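Local coordinates for aminotransferase (Streptomyces pactum, PDB 4ZM4), which belongs to the class-III aminotransferase family of pyridoxal-phosphate proteins and forms a two-chain assembly holding pyridoxal-5'-phosphate and P3B, at residues B[117-122]-B[287-292]; B[148-153]-B[221-226]; B[233-238]-B[268-273]. The protein carries 1 engineered substitution. All coordinates share one frame; numbering follows the deposited sequence.

Contact 1. Residues B[117-122]-B[287-292]. With P3B ((3E,4R,5R)-4,5-dihydroxy-3-{[(Z)-{3-hydroxy-2-methyl-5-[(phosphonooxy)methyl]pyridin-4(1H)-ylidene}methyl]imino}cyclohex-1-ene-1-carboxylic acid), chain H.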
loop_
_atom_site.group_PDB
_atom_site.type_symbol
_atom_site.label_atom_id
_atom_site.label_comp_id
_atom_site.label_asym_id
_atom_site.label_seq_id
_atom_site.Cartn_x
_atom_site.Cartn_y
_atom_site.Cartn_z
ATOM N N VAL B 117 -2.079 6.143 -16.565
ATOM C CA VAL B 117 -2.256 5.494 -15.271
ATOM C C VAL B 117 -1.774 6.386 -14.148
ATOM O O VAL B 117 -1.097 7.394 -14.385
ATOM C CB VAL B 117 -1.474 4.149 -15.179
ATOM C CG1 VAL B 117 -1.984 3.151 -16.171
ATOM C CG2 VAL B 117 0.027 4.357 -15.407
ATOM N N ARG B 118 -2.143 6.005 -12.925
ATOM C CA ARG B 118 -1.419 6.414 -11.734
ATOM C C ARG B 118 -1.102 5.166 -10.932
ATOM O O ARG B 118 -1.821 4.176 -11.000
ATOM C CB ARG B 118 -2.200 7.406 -10.919
ATOM C CG ARG B 118 -2.198 8.799 -11.528
ATOM C CD ARG B 118 -2.298 9.869 -10.463
ATOM N NE ARG B 118 -2.524 11.196 -11.005
ATOM C CZ ARG B 118 -2.573 12.300 -10.262
ATOM N NH1 ARG B 118 -2.408 12.241 -8.935
ATOM N NH2 ARG B 118 -2.766 13.479 -10.845
ATOM N N PHE B 119 0.038 5.193 -10.260
ATOM C CA PHE B 119 0.506 4.060 -9.481
ATOM C C PHE B 119 0.167 4.217 -8.008
ATOM O O PHE B 119 -0.034 5.329 -7.512
ATOM C CB PHE B 119 2.011 3.885 -9.626
ATOM C CG PHE B 119 2.422 3.454 -11.010
ATOM C CD1 PHE B 119 2.305 2.116 -11.386
ATOM C CD2 PHE B 119 2.872 4.376 -11.923
ATOM C CE1 PHE B 119 2.643 1.720 -12.648
ATOM C CE2 PHE B 119 3.206 3.976 -13.184
ATOM C CZ PHE B 119 3.084 2.653 -13.557
ATOM N N ALA B 120 0.131 3.060 -7.339
ATOM C CA ALA B 120 -0.145 2.955 -5.923
ATOM C C ALA B 120 0.698 1.809 -5.399
ATOM O O ALA B 120 1.322 1.092 -6.178
ATOM C CB ALA B 120 -1.640 2.682 -5.684
ATOM N N ASN B 121 0.616 1.571 -4.090
ATOM C CA ASN B 121 1.355 0.468 -3.469
ATOM C C ASN B 121 0.570 -0.830 -3.437
ATOM O O ASN B 121 1.155 -1.888 -3.249
ATOM C CB ASN B 121 1.744 0.848 -2.043
ATOM C CG ASN B 121 2.512 2.131 -1.998
ATOM O OD1 ASN B 121 3.638 2.209 -2.507
ATOM N ND2 ASN B 121 1.916 3.173 -1.399
ATOM N N SER B 122 -0.748 -0.766 -3.603
ATOM C CA SER B 122 -1.607 -1.938 -3.382
ATOM C C SER B 122 -2.923 -1.848 -4.145
ATOM O O SER B 122 -3.338 -0.758 -4.520
ATOM C CB SER B 122 -1.925 -2.038 -1.912
ATOM O OG SER B 122 -2.721 -0.939 -1.523
ATOM N N VAL B 287 3.182 -3.080 -5.682
ATOM C CA VAL B 287 2.866 -2.061 -6.678
ATOM C C VAL B 287 1.527 -2.359 -7.316
ATOM O O VAL B 287 1.130 -3.497 -7.432
ATOM C CB VAL B 287 3.959 -1.952 -7.769
ATOM C CG1 VAL B 287 4.075 -3.235 -8.568
ATOM C CG2 VAL B 287 3.701 -0.774 -8.708
ATOM N N ALA B 288 0.808 -1.294 -7.657
ATOM C CA ALA B 288 -0.491 -1.376 -8.288
ATOM C C ALA B 288 -0.671 -0.123 -9.141
ATOM O O ALA B 288 0.143 0.793 -9.086
ATOM C CB ALA B 288 -1.592 -1.430 -7.244
ATOM N N ALA B 289 -1.715 -0.112 -9.952
ATOM C CA ALA B 289 -2.031 1.042 -10.780
ATOM C C ALA B 289 -3.516 1.057 -11.077
ATOM O O ALA B 289 -4.179 0.018 -11.075
ATOM C CB ALA B 289 -1.236 0.984 -12.102
ATOM N N PHE B 290 -4.015 2.217 -11.439
ATOM C CA PHE B 290 -5.315 2.274 -12.085
ATOM C C PHE B 290 -5.221 3.237 -13.236
ATOM O O PHE B 290 -4.439 4.186 -13.193
ATOM C CB PHE B 290 -6.447 2.631 -11.096
ATOM C CG PHE B 290 -6.361 4.004 -10.553
ATOM C CD1 PHE B 290 -5.445 4.306 -9.560
ATOM C CD2 PHE B 290 -7.200 5.002 -11.022
ATOM C CE1 PHE B 290 -5.368 5.583 -9.053
ATOM C CE2 PHE B 290 -7.109 6.279 -10.516
ATOM C CZ PHE B 290 -6.206 6.564 -9.520
ATOM N N GLY B 291 -6.008 3.000 -14.273
ATOM C CA GLY B 291 -5.940 3.851 -15.437
ATOM C C GLY B 291 -7.080 3.631 -16.392
ATOM O O GLY B 291 -7.916 2.759 -16.189
ATOM N N GLY B 292 -7.091 4.434 -17.451
ATOM C CA GLY B 292 -8.070 4.298 -18.533
ATOM C C GLY B 292 -7.636 5.148 -19.727
ATOM O O GLY B 292 -6.483 5.588 -19.797
HETATM O OAH P3B H . -4.833 -4.632 -1.114
HETATM P PBA P3B H . -4.210 -5.734 -2.069
HETATM O OAI P3B H . -4.140 -6.953 -1.200
HETATM O OAC P3B H . -2.829 -5.379 -2.595
HETATM O OAQ P3B H . -5.402 -5.879 -3.233
HETATM C CAM P3B H . -6.830 -5.845 -2.910
HETATM C CAV P3B H . -7.475 -6.553 -3.895
HETATM C CAL P3B H . -8.130 -5.820 -4.874
HETATM N NAP P3B H . -8.750 -6.510 -5.908
HETATM C CAU P3B H . -8.707 -7.884 -5.976
HETATM C CAA P3B H . -9.348 -8.560 -6.980
HETATM C CAW P3B H . -8.113 -8.582 -5.021
HETATM O OAE P3B H . -8.110 -9.929 -5.145
HETATM C CAX P3B H . -7.440 -7.973 -3.960
HETATM C CAJ P3B H . -6.810 -8.766 -2.937
HETATM N NAO P3B H . -6.976 -10.130 -2.873
HETATM C CAT P3B H . -6.480 -10.882 -1.840
HETATM C CAK P3B H . -5.909 -10.374 -0.640
HETATM C CAS P3B H . -5.489 -11.165 0.424
HETATM C CAR P3B H . -4.875 -10.621 1.567
HETATM O OAD P3B H . -4.405 -11.330 2.471
HETATM O OAB P3B H . -4.838 -9.433 1.780
HETATM C CAN P3B H . -5.383 -12.496 0.302
HETATM C CAY P3B H . -5.840 -13.170 -1.001
HETATM O OAF P3B H . -6.506 -14.353 -0.520
HETATM C CAZ P3B H . -6.736 -12.292 -1.967
HETATM O OAG P3B H . -6.818 -12.729 -3.373
#
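Arg118 and Phe290 form a hydrogen-bonded antiparallel pair, as do Ala120 and Ala288. Arg118 N meets Phe290 O at 2.9 Å, and Ala288 N meets Ala120 O at 2.9 Å; each pair also makes the return bond. CA-H...O contacts fill the gaps, such as Ala289 CA to Arg118 O at 3.1 Å.

The paired strands are tightly packed. The CG of Phe119 lies anti to its carbonyl carbon (chi1 -68°), and the ring edge reaches the neighbouring strand. Phe119 CD1 lies 3.4 Å from Ala288 O, near the ring plane, and 3.8 Å from Ala289 CB. Val117 CG1 packs on Gly291 CA, where the glycine has no side chain to stand in the way. On the other face, Phe290 CG sits between its backbone N and carbonyl carbon (chi1 67°). The CE1 of Phe290 thereby comes 4.1 Å from Arg118 CB. Helices 98-110 and 315-329 cover the Phe119 face, and helix 123-138 packs on Phe290.

Only the backbone pairing loosens beyond Ala120. Asn121 O and Val287 N are close, but the angle is too poor for a bond. Ala288 CB still packs 3.3 Å from Ser122 O. Ser122 OG caps Glu125 N of the helix that follows and also bonds Glu125 OE2 of the second subunit. Ser122 CB is 3.5 Å from P3B OAC. No open solvent side exists, since every touching residue is buried.

The guanidinium of Arg118 leaves the strand pair and bonds Ala26 O, Ser30 O and Ser32 OG of the second subunit, as well as Leu300 O and Asn303 OD1 of its own chain. The chemistry is therefore divided: apolar side chains and backbone bonds join the strands, while the buried polar ends serve the subunit interface and the helix start beside P3B.

Contact 2. Residues B[148-153]-B[221-226]. With P3B ((3E,4R,5R)-4,5-dihydroxy-3-{[(Z)-{3-hydroxy-2-methyl-5-[(phosphonooxy)methyl]pyridin-4(1H)-ylidene}methyl]imino}cyclohex-1-ene-1-carboxylic acid), chain H.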
loop_
_atom_site.group_PDB
_atom_site.type_symbol
_atom_site.label_atom_id
_atom_site.label_comp_id
_atom_site.label_asym_id
_atom_site.label_seq_id
_atom_site.Cartn_x
_atom_site.Cartn_y
_atom_site.Cartn_z
ATOM N N GLY B 148 -19.305 -11.458 -3.247
ATOM C CA GLY B 148 -18.104 -12.306 -3.321
ATOM C C GLY B 148 -16.934 -11.624 -4.022
ATOM O O GLY B 148 -15.822 -12.095 -3.928
ATOM N N HIS B 149 -17.200 -10.521 -4.722
ATOM C CA HIS B 149 -16.175 -9.792 -5.440
ATOM C C HIS B 149 -15.425 -8.914 -4.439
ATOM O O HIS B 149 -16.021 -8.196 -3.671
ATOM C CB HIS B 149 -16.764 -8.930 -6.559
ATOM C CG HIS B 149 -17.329 -9.730 -7.696
ATOM N ND1 HIS B 149 -16.976 -9.531 -9.006
ATOM C CD2 HIS B 149 -18.223 -10.748 -7.709
ATOM C CE1 HIS B 149 -17.614 -10.389 -9.780
ATOM N NE2 HIS B 149 -18.380 -11.141 -9.019
ATOM N N TYR B 150 -14.109 -9.027 -4.432
ATOM C CA TYR B 150 -13.335 -8.362 -3.433
ATOM C C TYR B 150 -12.516 -7.246 -4.125
ATOM O O TYR B 150 -11.777 -7.510 -5.102
ATOM C CB TYR B 150 -12.463 -9.397 -2.685
ATOM C CG TYR B 150 -11.565 -8.799 -1.622
ATOM C CD1 TYR B 150 -12.083 -8.283 -0.442
ATOM C CD2 TYR B 150 -10.177 -8.799 -1.775
ATOM C CE1 TYR B 150 -11.259 -7.749 0.532
ATOM C CE2 TYR B 150 -9.341 -8.242 -0.817
ATOM C CZ TYR B 150 -9.888 -7.727 0.322
ATOM O OH TYR B 150 -9.045 -7.191 1.256
ATOM N N HIS B 151 -12.587 -6.051 -3.559
ATOM C CA HIS B 151 -11.857 -4.914 -4.087
ATOM C C HIS B 151 -10.939 -4.240 -3.053
ATOM O O HIS B 151 -10.622 -3.065 -3.152
ATOM C CB HIS B 151 -12.870 -3.955 -4.669
ATOM C CG HIS B 151 -13.773 -4.615 -5.658
ATOM N ND1 HIS B 151 -13.284 -5.296 -6.753
ATOM C CD2 HIS B 151 -15.121 -4.741 -5.697
ATOM C CE1 HIS B 151 -14.290 -5.814 -7.428
ATOM N NE2 HIS B 151 -15.418 -5.493 -6.809
ATOM N N GLY B 152 -10.451 -5.021 -2.105
ATOM C CA GLY B 152 -9.553 -4.522 -1.081
ATOM C C GLY B 152 -10.366 -4.086 0.110
ATOM O O GLY B 152 -11.575 -4.295 0.150
ATOM N N TRP B 153 -9.707 -3.442 1.064
ATOM C CA TRP B 153 -10.309 -3.219 2.374
ATOM C C TRP B 153 -10.569 -1.755 2.681
ATOM O O TRP B 153 -10.754 -1.392 3.851
ATOM C CB TRP B 153 -9.421 -3.845 3.456
ATOM C CG TRP B 153 -7.941 -3.567 3.344
ATOM C CD1 TRP B 153 -7.045 -4.194 2.557
ATOM C CD2 TRP B 153 -7.204 -2.584 4.072
ATOM N NE1 TRP B 153 -5.781 -3.653 2.722
ATOM C CE2 TRP B 153 -5.859 -2.678 3.676
ATOM C CE3 TRP B 153 -7.555 -1.655 5.050
ATOM C CZ2 TRP B 153 -4.865 -1.895 4.229
ATOM C CZ3 TRP B 153 -6.594 -0.891 5.582
ATOM C CH2 TRP B 153 -5.251 -0.997 5.170
ATOM N N LEU B 221 -14.585 -13.686 -11.528
ATOM C CA LEU B 221 -14.612 -13.712 -10.069
ATOM C C LEU B 221 -13.571 -14.728 -9.612
ATOM O O LEU B 221 -13.784 -15.931 -9.776
ATOM C CB LEU B 221 -15.997 -14.092 -9.538
ATOM C CG LEU B 221 -16.089 -14.363 -8.017
ATOM C CD1 LEU B 221 -15.516 -13.209 -7.221
ATOM C CD2 LEU B 221 -17.515 -14.639 -7.573
ATOM N N ALA B 222 -12.464 -14.260 -9.030
ATOM C CA ALA B 222 -11.382 -15.173 -8.575
ATOM C C ALA B 222 -11.307 -15.389 -7.049
ATOM O O ALA B 222 -10.901 -16.463 -6.619
ATOM C CB ALA B 222 -10.057 -14.701 -9.095
ATOM N N ASN B 223 -11.756 -14.420 -6.235
ATOM C CA ASN B 223 -11.741 -14.546 -4.767
ATOM C C ASN B 223 -12.937 -15.316 -4.162
ATOM O O ASN B 223 -13.243 -15.207 -2.966
ATOM C CB ASN B 223 -11.695 -13.154 -4.119
ATOM C CG ASN B 223 -10.419 -12.407 -4.392
ATOM O OD1 ASN B 223 -9.396 -12.608 -3.726
ATOM N ND2 ASN B 223 -10.479 -11.487 -5.309
ATOM N N ALA B 224 -13.630 -16.095 -4.977
ATOM C CA ALA B 224 -14.752 -16.908 -4.491
ATOM C C ALA B 224 -15.075 -17.932 -5.566
ATOM O O ALA B 224 -16.133 -17.869 -6.225
ATOM C CB ALA B 224 -15.973 -16.035 -4.196
ATOM N N GLY B 225 -14.158 -18.885 -5.714
ATOM C CA GLY B 225 -14.182 -19.825 -6.822
ATOM C C GLY B 225 -13.663 -19.022 -7.976
ATOM O O GLY B 225 -13.368 -17.848 -7.823
ATOM N N VAL B 226 -13.543 -19.644 -9.121
ATOM C CA VAL B 226 -13.094 -18.931 -10.286
ATOM C C VAL B 226 -14.281 -18.939 -11.222
ATOM O O VAL B 226 -14.296 -19.640 -12.214
ATOM C CB VAL B 226 -11.850 -19.611 -10.910
ATOM C CG1 VAL B 226 -11.518 -19.014 -12.271
ATOM C CG2 VAL B 226 -10.667 -19.462 -9.972
HETATM O OAH P3B H . -4.833 -4.632 -1.114
HETATM P PBA P3B H . -4.210 -5.734 -2.069
HETATM O OAI P3B H . -4.140 -6.953 -1.200
HETATM O OAC P3B H . -2.829 -5.379 -2.595
HETATM O OAQ P3B H . -5.402 -5.879 -3.233
HETATM C CAM P3B H . -6.830 -5.845 -2.910
HETATM C CAV P3B H . -7.475 -6.553 -3.895
HETATM C CAL P3B H . -8.130 -5.820 -4.874
HETATM N NAP P3B H . -8.750 -6.510 -5.908
HETATM C CAU P3B H . -8.707 -7.884 -5.976
HETATM C CAA P3B H . -9.348 -8.560 -6.980
HETATM C CAW P3B H . -8.113 -8.582 -5.021
HETATM O OAE P3B H . -8.110 -9.929 -5.145
HETATM C CAX P3B H . -7.440 -7.973 -3.960
HETATM C CAJ P3B H . -6.810 -8.766 -2.937
HETATM N NAO P3B H . -6.976 -10.130 -2.873
HETATM C CAT P3B H . -6.480 -10.882 -1.840
HETATM C CAK P3B H . -5.909 -10.374 -0.640
HETATM C CAS P3B H . -5.489 -11.165 0.424
HETATM C CAR P3B H . -4.875 -10.621 1.567
HETATM O OAD P3B H . -4.405 -11.330 2.471
HETATM O OAB P3B H . -4.838 -9.433 1.780
HETATM C CAN P3B H . -5.383 -12.496 0.302
HETATM C CAY P3B H . -5.840 -13.170 -1.001
HETATM O OAF P3B H . -6.506 -14.353 -0.520
HETATM C CAZ P3B H . -6.736 -12.292 -1.967
HETATM O OAG P3B H . -6.818 -12.729 -3.373
#
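Leu221 lies over one face of the His149 imidazole. This CH-pi contact is the main apolar element between the two loops. Leu221 CD1 sits 3.9 Å from the ring centroid, 19° off the ring normal, and closest to His149 CD2, at 3.7 Å. Leu221 CG is anti to its backbone N (chi1 171°), which sends the branched end across the ring. His149 ND1 is bonded to Glu218 N, so the ring is held in place.

Other van der Waals contacts come next. Gly148 O touches Leu221 CD1 at 3.5 Å and Ala224 CB at 4.0 Å. Gly148 has positive phi and no CB, and a CB there would press close on Ala224. Tyr150 CB lies 3.9 Å from Asn223 ND2.

The polar contacts run to P3B; the two loops share no direct hydrogen bond. The amide of Asn223 grips two oxygens of P3B. Asn223 ND2 donates to OAE of P3B at 2.8 Å, with an N-H...O angle of 158°. Asn223 OD1 accepts from OAG of P3B at 2.6 Å and, weakly, from OAE. Glu218 OE2 takes another bond from ND2 and also accepts from Tyr150 N, so one carboxylate oxygen positions both loops. Tyr150 presents its ring edge to P3B, with Tyr150 CE2 3.3 Å from P3B CAJ in the ring plane. His151 ND1 bonds Asp251 OD2, an atom that itself bonds P3B.

Both segments are in loops that follow adjacent parallel strands, 142-146 and 212-217, of the large mixed sheet. They line the P3B pocket beyond the strand ends. The loop holding segment 148-153 runs on to strand 190-193, and segment 221-226 leads on to helix 233-244.

Contact 3. Residues B[233-238]-B[268-273]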
loop_
_atom_site.group_PDB
_atom_site.type_symbol
_atom_site.label_atom_id
_atom_site.label_comp_id
_atom_site.label_asym_id
_atom_site.label_seq_id
_atom_site.Cartn_x
_atom_site.Cartn_y
_atom_site.Cartn_z
ATOM N N PHE B 233 -22.725 -11.305 -20.110
ATOM C CA PHE B 233 -22.893 -10.519 -18.903
ATOM C C PHE B 233 -22.028 -9.272 -18.892
ATOM O O PHE B 233 -22.516 -8.179 -18.594
ATOM C CB PHE B 233 -22.660 -11.345 -17.657
ATOM C CG PHE B 233 -23.148 -10.683 -16.418
ATOM C CD1 PHE B 233 -24.505 -10.581 -16.171
ATOM C CD2 PHE B 233 -22.253 -10.141 -15.496
ATOM C CE1 PHE B 233 -24.970 -9.999 -14.992
ATOM C CE2 PHE B 233 -22.711 -9.533 -14.345
ATOM C CZ PHE B 233 -24.065 -9.466 -14.086
ATOM N N LEU B 234 -20.751 -9.402 -19.210
ATOM C CA LEU B 234 -19.885 -8.225 -19.300
ATOM C C LEU B 234 -20.371 -7.266 -20.377
ATOM O O LEU B 234 -20.285 -6.043 -20.216
ATOM C CB LEU B 234 -18.432 -8.612 -19.556
ATOM C CG LEU B 234 -17.783 -9.439 -18.450
ATOM C CD1 LEU B 234 -16.349 -9.775 -18.849
ATOM C CD2 LEU B 234 -17.818 -8.699 -17.111
ATOM N N GLN B 235 -20.868 -7.802 -21.486
ATOM C CA GLN B 235 -21.359 -6.971 -22.575
ATOM C C GLN B 235 -22.520 -6.139 -22.027
ATOM O O GLN B 235 -22.623 -4.936 -22.300
ATOM C CB GLN B 235 -21.800 -7.836 -23.772
ATOM C CG GLN B 235 -20.641 -8.526 -24.502
ATOM C CD GLN B 235 -19.995 -9.698 -23.748
ATOM O OE1 GLN B 235 -20.472 -10.142 -22.680
ATOM N NE2 GLN B 235 -18.940 -10.242 -24.332
ATOM N N LEU B 236 -23.391 -6.804 -21.275
ATOM C CA LEU B 236 -24.559 -6.177 -20.702
ATOM C C LEU B 236 -24.157 -5.067 -19.755
ATOM O O LEU B 236 -24.784 -3.998 -19.753
ATOM C CB LEU B 236 -25.432 -7.208 -19.974
ATOM C CG LEU B 236 -26.694 -6.663 -19.288
ATOM C CD1 LEU B 236 -27.639 -6.002 -20.278
ATOM C CD2 LEU B 236 -27.417 -7.780 -18.538
ATOM N N LEU B 237 -23.125 -5.318 -18.950
ATOM C CA LEU B 237 -22.630 -4.335 -17.997
ATOM C C LEU B 237 -22.136 -3.108 -18.684
ATOM O O LEU B 237 -22.455 -1.986 -18.304
ATOM C CB LEU B 237 -21.488 -4.910 -17.162
ATOM C CG LEU B 237 -21.779 -5.319 -15.734
ATOM C CD1 LEU B 237 -20.512 -5.945 -15.151
ATOM C CD2 LEU B 237 -22.212 -4.113 -14.893
ATOM N N ARG B 238 -21.326 -3.317 -19.706
ATOM C CA ARG B 238 -20.801 -2.228 -20.546
ATOM C C ARG B 238 -21.933 -1.403 -21.176
ATOM O O ARG B 238 -21.815 -0.179 -21.344
ATOM C CB ARG B 238 -19.872 -2.814 -21.656
ATOM C CG ARG B 238 -19.384 -1.827 -22.725
ATOM C CD ARG B 238 -18.435 -0.772 -22.190
ATOM N NE ARG B 238 -19.048 0.219 -21.311
ATOM C CZ ARG B 238 -18.392 1.214 -20.695
ATOM N NH1 ARG B 238 -17.076 1.409 -20.889
ATOM N NH2 ARG B 238 -19.056 2.036 -19.893
ATOM N N TYR B 268 -12.215 -11.221 -23.210
ATOM C CA TYR B 268 -13.648 -11.220 -23.426
ATOM C C TYR B 268 -14.123 -10.092 -24.340
ATOM O O TYR B 268 -15.321 -9.968 -24.590
ATOM C CB TYR B 268 -14.395 -11.200 -22.091
ATOM C CG TYR B 268 -14.102 -12.398 -21.195
ATOM C CD1 TYR B 268 -14.669 -13.639 -21.463
ATOM C CD2 TYR B 268 -13.262 -12.282 -20.075
ATOM C CE1 TYR B 268 -14.410 -14.737 -20.656
ATOM C CE2 TYR B 268 -13.003 -13.378 -19.250
ATOM C CZ TYR B 268 -13.561 -14.613 -19.564
ATOM O OH TYR B 268 -13.321 -15.727 -18.784
ATOM N N GLY B 269 -13.195 -9.291 -24.848
ATOM C CA GLY B 269 -13.515 -8.229 -25.794
ATOM C C GLY B 269 -14.466 -7.152 -25.284
ATOM O O GLY B 269 -15.339 -6.686 -26.016
ATOM N N VAL B 270 -14.330 -6.769 -24.023
ATOM C CA VAL B 270 -15.167 -5.692 -23.440
ATOM C C VAL B 270 -14.239 -4.719 -22.731
ATOM O O VAL B 270 -13.445 -5.123 -21.897
ATOM C CB VAL B 270 -16.182 -6.242 -22.425
ATOM C CG1 VAL B 270 -16.977 -5.122 -21.770
ATOM C CG2 VAL B 270 -17.107 -7.216 -23.112
ATOM N N GLU B 271 -14.369 -3.439 -23.054
ATOM C CA GLU B 271 -13.465 -2.432 -22.552
ATOM C C GLU B 271 -14.171 -1.588 -21.499
ATOM O O GLU B 271 -15.214 -0.986 -21.779
ATOM C CB GLU B 271 -12.966 -1.556 -23.677
ATOM C CG GLU B 271 -11.810 -0.657 -23.287
ATOM C CD GLU B 271 -11.279 0.133 -24.474
ATOM O OE1 GLU B 271 -10.754 -0.502 -25.436
ATOM O OE2 GLU B 271 -11.406 1.374 -24.457
ATOM N N PRO B 272 -13.600 -1.549 -20.277
ATOM C CA PRO B 272 -14.117 -0.717 -19.205
ATOM C C PRO B 272 -13.611 0.723 -19.328
ATOM O O PRO B 272 -12.710 0.983 -20.117
ATOM C CB PRO B 272 -13.489 -1.333 -17.963
ATOM C CG PRO B 272 -12.147 -1.752 -18.432
ATOM C CD PRO B 272 -12.352 -2.218 -19.869
ATOM N N ASP B 273 -14.140 1.603 -18.475
ATOM C CA ASP B 273 -13.702 3.002 -18.376
ATOM C C ASP B 273 -12.434 3.143 -17.565
ATOM O O ASP B 273 -11.552 3.894 -17.944
ATOM C CB ASP B 273 -14.829 3.860 -17.789
ATOM C CG ASP B 273 -16.069 3.844 -18.659
ATOM O OD1 ASP B 273 -15.911 4.072 -19.873
ATOM O OD2 ASP B 273 -17.182 3.501 -18.182
#
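Arg238 reaches from helix 233-244 to Asp273 and grips its carboxylate end-on in a salt bridge. Arg238 NH2 bonds OD2 of Asp273 at 2.9 Å, on the syn side of the oxygen. Arg238 NH1 bonds OD1 of Asp273 at 3.1 Å, coming from above the carboxylate plane. The guanidinium and carboxylate planes are 62° apart, so the pair is twisted rather than flat.

Arg238 NH1 has a second acceptor in Glu271 O at 3.2 Å, which it meets in the carbonyl plane on a lone pair. The bends at chi2 (67°) and chi3 (-70°) turn the guanidinium toward Glu271 O and Asp273. NH2 of Arg238 also makes a weak hydrogen bond to Thr241 OG1. Asp273 OD2 also accepts from Leu248 N, at the start of strand 247-251. The carboxylate of Glu271 bonds Arg293 instead.

The rest is mostly apolar packing. Val270 wedges against the helix: its CG1 is 3.7 Å from Arg238 CB, and its CG2 is 4.0 Å from Leu234 CB. The Gln235 amide end lies against the same methyl, with Gln235 NE2 3.7 Å from Val270 CG2. Leu234 CD1 meets Tyr268 CB at 4.0 Å.

The charged pair thus ties helix 233-244 to the lead-in of strand 274-277. The nearby arginine would be expected to favour the ionised form of Asp273.

From the N terminus, the first segment met is on strand 116-120, which opens contact 1; it closes only at strand 288-292. Contacts 2 and 3 both lie within that long loop and follow one another in series; none of the three cross. Contact 2 opens after strand 142-146 and closes after strand 212-217. Contact 3 then opens on helix 233-244 and closes just before strand 274-277. Contact 1 pairs strand 116-120, outermost within this chain, with its neighbour 288-292 in the large mixed sheet. Contact 2 joins two loops beyond its parallel strands, and contact 3 fixes a helix to it. Contacts 1 and 2 both touch P3B and the second subunit. Contact 3 does neither.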